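Local coordinates for Abbfa_003403 (Acinetobacter baumannii, PDB 4ZXH), which is a four-domain nonribosomal peptide synthetase that probably activates an amino acid, carries it on a phosphopantetheinylated carrier domain, condenses it and releases the product by thioesterase action, at residues A[466-469]-A[470-473]; A[1108-1111]-A[1112-1115]. All coordinates share one frame; numbering follows the deposited sequence.

Contact 1: residues A[466-469]-A[470-473]; sequences IQFE and ALRG
F468 and L471 close the first of two overlapping beta turns: L471 N donates to F468 O at 3.1 Å, and one residue on, R472 N reaches E469 O at 3.2 Å. Both bonds span three residues. E469, A470 and L471, at the turn corners, have the backbone angles of type I turns, and the small A470 suits this outer bend.

Coiling the chain brings I466 back over the second half. I466 CG1 points away from the backbone N (chi1 -154°), which carries CD1 toward the later residues. I466 CD1 lies 3.5 Å from R472 CB and also touches L471 CB. The same methyl lies over a face of the R472 guanidinium, while E469 approaches the edge of that group. The bent E469 chain (chi2 51°) turns its carboxylate back, giving a rather long salt bridge from OE1 to R472 NH1 at 3.5 Å, the two planes 26° apart; OE2 rests on the aliphatic part of R472, 3.5 Å from its CD. Arginine suits the place because its stem is apolar and its guanidinium charged, and NH2 is further tied to the carbonyl of D464.

L471 CG packs 4.2 Å from F468 CB, and both side chains, with Q467, lean on L855 of strand 846-855. Q467 NE2 bonds to V796 O, while backbone hydrogen bonds join L471 to L794 and G473 to T792. The loop between helices 428-447 and 483-494 is thereby laid against strand 792-797 of the adjoining antiparallel sheet.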
loop_
_atom_site.group_PDB
_atom_site.type_symbol
_atom_site.label_atom_id
_atom_site.label_comp_id
_atom_site.label_asym_id
_atom_site.label_seq_id
_atom_site.Cartn_x
_atom_site.Cartn_y
_atom_site.Cartn_z
ATOM N N ILE A 466 -28.286 -23.609 -0.900
ATOM C CA ILE A 466 -26.883 -23.351 -1.228
ATOM C C ILE A 466 -26.714 -21.944 -1.809
ATOM O O ILE A 466 -27.648 -21.374 -2.374
ATOM C CB ILE A 466 -26.313 -24.379 -2.227
ATOM C CG1 ILE A 466 -24.796 -24.487 -2.055
ATOM C CG2 ILE A 466 -26.665 -24.005 -3.665
ATOM C CD1 ILE A 466 -24.234 -25.772 -2.539
ATOM N N GLN A 467 -25.518 -21.388 -1.663
ATOM C CA GLN A 467 -25.240 -20.014 -2.059
ATOM C C GLN A 467 -25.117 -19.816 -3.568
ATOM O O GLN A 467 -25.552 -18.789 -4.092
ATOM C CB GLN A 467 -23.974 -19.531 -1.368
ATOM C CG GLN A 467 -24.201 -19.097 0.072
ATOM C CD GLN A 467 -23.085 -19.540 1.005
ATOM O OE1 GLN A 467 -22.561 -20.658 0.889
ATOM N NE2 GLN A 467 -22.709 -18.660 1.933
ATOM N N PHE A 468 -24.525 -20.785 -4.258
ATOM C CA PHE A 468 -24.453 -20.791 -5.723
ATOM C C PHE A 468 -24.558 -22.230 -6.200
ATOM O O PHE A 468 -24.157 -23.142 -5.489
ATOM C CB PHE A 468 -23.160 -20.130 -6.211
ATOM C CG PHE A 468 -23.133 -18.656 -5.986
ATOM C CD1 PHE A 468 -23.837 -17.796 -6.823
ATOM C CD2 PHE A 468 -22.473 -18.119 -4.891
ATOM C CE1 PHE A 468 -23.840 -16.411 -6.605
ATOM C CE2 PHE A 468 -22.475 -16.736 -4.659
ATOM C CZ PHE A 468 -23.162 -15.883 -5.523
ATOM N N GLU A 469 -25.097 -22.461 -7.388
ATOM C CA GLU A 469 -25.257 -23.847 -7.813
ATOM C C GLU A 469 -23.886 -24.474 -8.140
ATOM O O GLU A 469 -23.714 -25.692 -8.086
ATOM C CB GLU A 469 -26.223 -23.952 -8.999
ATOM C CG GLU A 469 -26.623 -25.387 -9.347
ATOM C CD GLU A 469 -27.114 -26.188 -8.132
ATOM O OE1 GLU A 469 -28.007 -25.688 -7.411
ATOM O OE2 GLU A 469 -26.582 -27.305 -7.882
ATOM N N ALA A 470 -22.906 -23.636 -8.451
ATOM C CA ALA A 470 -21.551 -24.116 -8.699
ATOM C C ALA A 470 -20.974 -24.809 -7.470
ATOM O O ALA A 470 -20.222 -25.778 -7.596
ATOM C CB ALA A 470 -20.645 -22.969 -9.127
ATOM N N LEU A 471 -21.352 -24.323 -6.288
ATOM C CA LEU A 471 -20.822 -24.821 -5.015
ATOM C C LEU A 471 -21.336 -26.208 -4.609
ATOM O O LEU A 471 -20.848 -26.803 -3.639
ATOM C CB LEU A 471 -21.131 -23.818 -3.904
ATOM C CG LEU A 471 -20.343 -22.529 -4.121
ATOM C CD1 LEU A 471 -20.520 -21.555 -2.971
ATOM C CD2 LEU A 471 -18.890 -22.878 -4.340
ATOM N N ARG A 472 -22.321 -26.713 -5.344
ATOM C CA ARG A 472 -22.799 -28.076 -5.154
ATOM C C ARG A 472 -22.230 -28.963 -6.237
ATOM O O ARG A 472 -22.449 -28.715 -7.429
ATOM C CB ARG A 472 -24.327 -28.144 -5.177
ATOM C CG ARG A 472 -24.858 -29.557 -5.382
ATOM C CD ARG A 472 -26.367 -29.632 -5.276
ATOM N NE ARG A 472 -26.813 -29.383 -3.909
ATOM C CZ ARG A 472 -27.618 -28.387 -3.553
ATOM N NH1 ARG A 472 -28.083 -27.541 -4.471
ATOM N NH2 ARG A 472 -27.964 -28.244 -2.278
ATOM N N GLY A 473 -21.506 -29.999 -5.822
ATOM C CA GLY A 473 -20.884 -30.909 -6.761
ATOM C C GLY A 473 -21.828 -31.972 -7.284
ATOM O O GLY A 473 -22.759 -32.391 -6.585
#

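Contact 2: residues A[1108-1111]-A[1112-1115]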
loop_
_atom_site.group_PDB
_atom_site.type_symbol
_atom_site.label_atom_id
_atom_site.label_comp_id
_atom_site.label_asym_id
_atom_site.label_seq_id
_atom_site.Cartn_x
_atom_site.Cartn_y
_atom_site.Cartn_z
ATOM N N GLU A 1108 37.575 28.606 -6.102
ATOM C CA GLU A 1108 38.630 29.600 -6.141
ATOM C C GLU A 1108 39.901 29.118 -5.417
ATOM O O GLU A 1108 39.823 28.372 -4.431
ATOM C CB GLU A 1108 38.118 30.905 -5.536
ATOM C CG GLU A 1108 37.057 31.592 -6.396
ATOM C CD GLU A 1108 37.571 31.960 -7.792
ATOM O OE1 GLU A 1108 38.801 32.169 -7.956
ATOM O OE2 GLU A 1108 36.740 32.037 -8.725
ATOM N N VAL A 1109 41.066 29.545 -5.901
ATOM C CA VAL A 1109 42.336 29.172 -5.277
ATOM C C VAL A 1109 43.098 30.361 -4.684
ATOM O O VAL A 1109 44.203 30.216 -4.158
ATOM C CB VAL A 1109 43.257 28.462 -6.281
ATOM C CG1 VAL A 1109 42.702 27.080 -6.623
ATOM C CG2 VAL A 1109 43.452 29.318 -7.517
ATOM N N ALA A 1110 42.514 31.542 -4.777
ATOM C CA ALA A 1110 43.112 32.711 -4.159
ATOM C C ALA A 1110 42.080 33.364 -3.261
ATOM O O ALA A 1110 40.987 33.694 -3.718
ATOM C CB ALA A 1110 43.601 33.680 -5.209
ATOM N N ILE A 1111 42.417 33.544 -1.987
ATOM C CA ILE A 1111 41.473 34.133 -1.039
ATOM C C ILE A 1111 40.984 35.495 -1.519
ATOM O O ILE A 1111 39.804 35.825 -1.366
ATOM C CB ILE A 1111 42.085 34.255 0.369
ATOM C CG1 ILE A 1111 41.843 32.960 1.134
ATOM C CG2 ILE A 1111 41.437 35.336 1.149
ATOM C CD1 ILE A 1111 41.888 33.110 2.611
ATOM N N GLU A 1112 41.873 36.261 -2.140
ATOM C CA GLU A 1112 41.501 37.580 -2.645
ATOM C C GLU A 1112 40.364 37.456 -3.682
ATOM O O GLU A 1112 39.409 38.243 -3.666
ATOM C CB GLU A 1112 42.731 38.306 -3.229
ATOM C CG GLU A 1112 43.852 38.665 -2.186
ATOM C CD GLU A 1112 44.973 37.593 -2.014
ATOM O OE1 GLU A 1112 44.792 36.426 -2.440
ATOM O OE2 GLU A 1112 46.048 37.923 -1.443
ATOM N N GLU A 1113 40.431 36.441 -4.540
ATOM C CA GLU A 1113 39.422 36.271 -5.587
ATOM C C GLU A 1113 38.130 35.704 -5.020
ATOM O O GLU A 1113 37.033 36.120 -5.387
ATOM C CB GLU A 1113 39.943 35.370 -6.710
ATOM C CG GLU A 1113 41.053 35.985 -7.538
ATOM C CD GLU A 1113 40.682 37.355 -8.080
ATOM O OE1 GLU A 1113 39.505 37.553 -8.454
ATOM O OE2 GLU A 1113 41.570 38.235 -8.136
ATOM N N MET A 1114 38.284 34.736 -4.132
ATOM C CA MET A 1114 37.183 34.157 -3.361
ATOM C C MET A 1114 36.332 35.269 -2.744
ATOM O O MET A 1114 35.108 35.266 -2.842
ATOM C CB MET A 1114 37.760 33.241 -2.273
ATOM C CG MET A 1114 36.848 32.233 -1.673
ATOM S SD MET A 1114 37.763 31.116 -0.563
ATOM C CE MET A 1114 39.024 30.496 -1.676
ATOM N N ALA A 1115 37.010 36.233 -2.130
ATOM C CA ALA A 1115 36.357 37.307 -1.399
ATOM C C ALA A 1115 35.533 38.235 -2.305
ATOM O O ALA A 1115 34.367 38.518 -2.006
ATOM C CB ALA A 1115 37.396 38.105 -0.627
#
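E1108 meets two residues of the opening helical turn. Its CB lies 4.0 Å from M1114 CE, and its OE1 sits 3.6 Å from E1113 CB. M1114 swings CG to the far side from its own N (chi1 -161°), then bends at chi3 to bring its terminal methyl CE against E1108, 3.6 Å from the E1108 carbonyl O; a flexible thioether suits such a curved path. The E1108 and E1113 carboxylates keep apart, 5.5 Å between their OE1 atoms, and the nearby helix N-terminus probably eases their like charges.

The helix positions these groups. A1110, the N-cap, has no side chain able to cap, but its carbonyl accepts a nearly straight bond from M1114 N at 2.9 Å and a weak one from E1113 N. A1115 N continues the pattern to I1111 O at 2.9 Å.

Farther out, I1111, M1114 and A1115 turn their apolar surfaces to helix 1138-1152 through F1138, I1142 and I1146, and I1111 and M1114 also reach A1249 of helix 1233-1251. Q1149 NE2 donates a hydrogen bond to E1112 O. The helix connects parallel strands 1093-1096 and 1131-1136, a beta-alpha-beta crossover passing over strand 1067-1070 in the alpha/beta-hydrolase fold of thioesterases.

How the contacts relate
Both contacts are local, made where one continuous piece of chain coils, and both are partly buried, but they belong to distant parts of the synthetase: their centres lie 86 Å apart, on opposite sides of the chain's centre, and they share no element. Contact 1 consists of turns in a loop resting on a beta sheet, and a salt bridge of opposite charges closes its outer side. Contact 2 begins helix 1111-1125 inside the thioesterase region; there the stronger backbone bonds span four residues, acidic side chains gather at the helix start, and the apolar face is buried against other helices instead of strands.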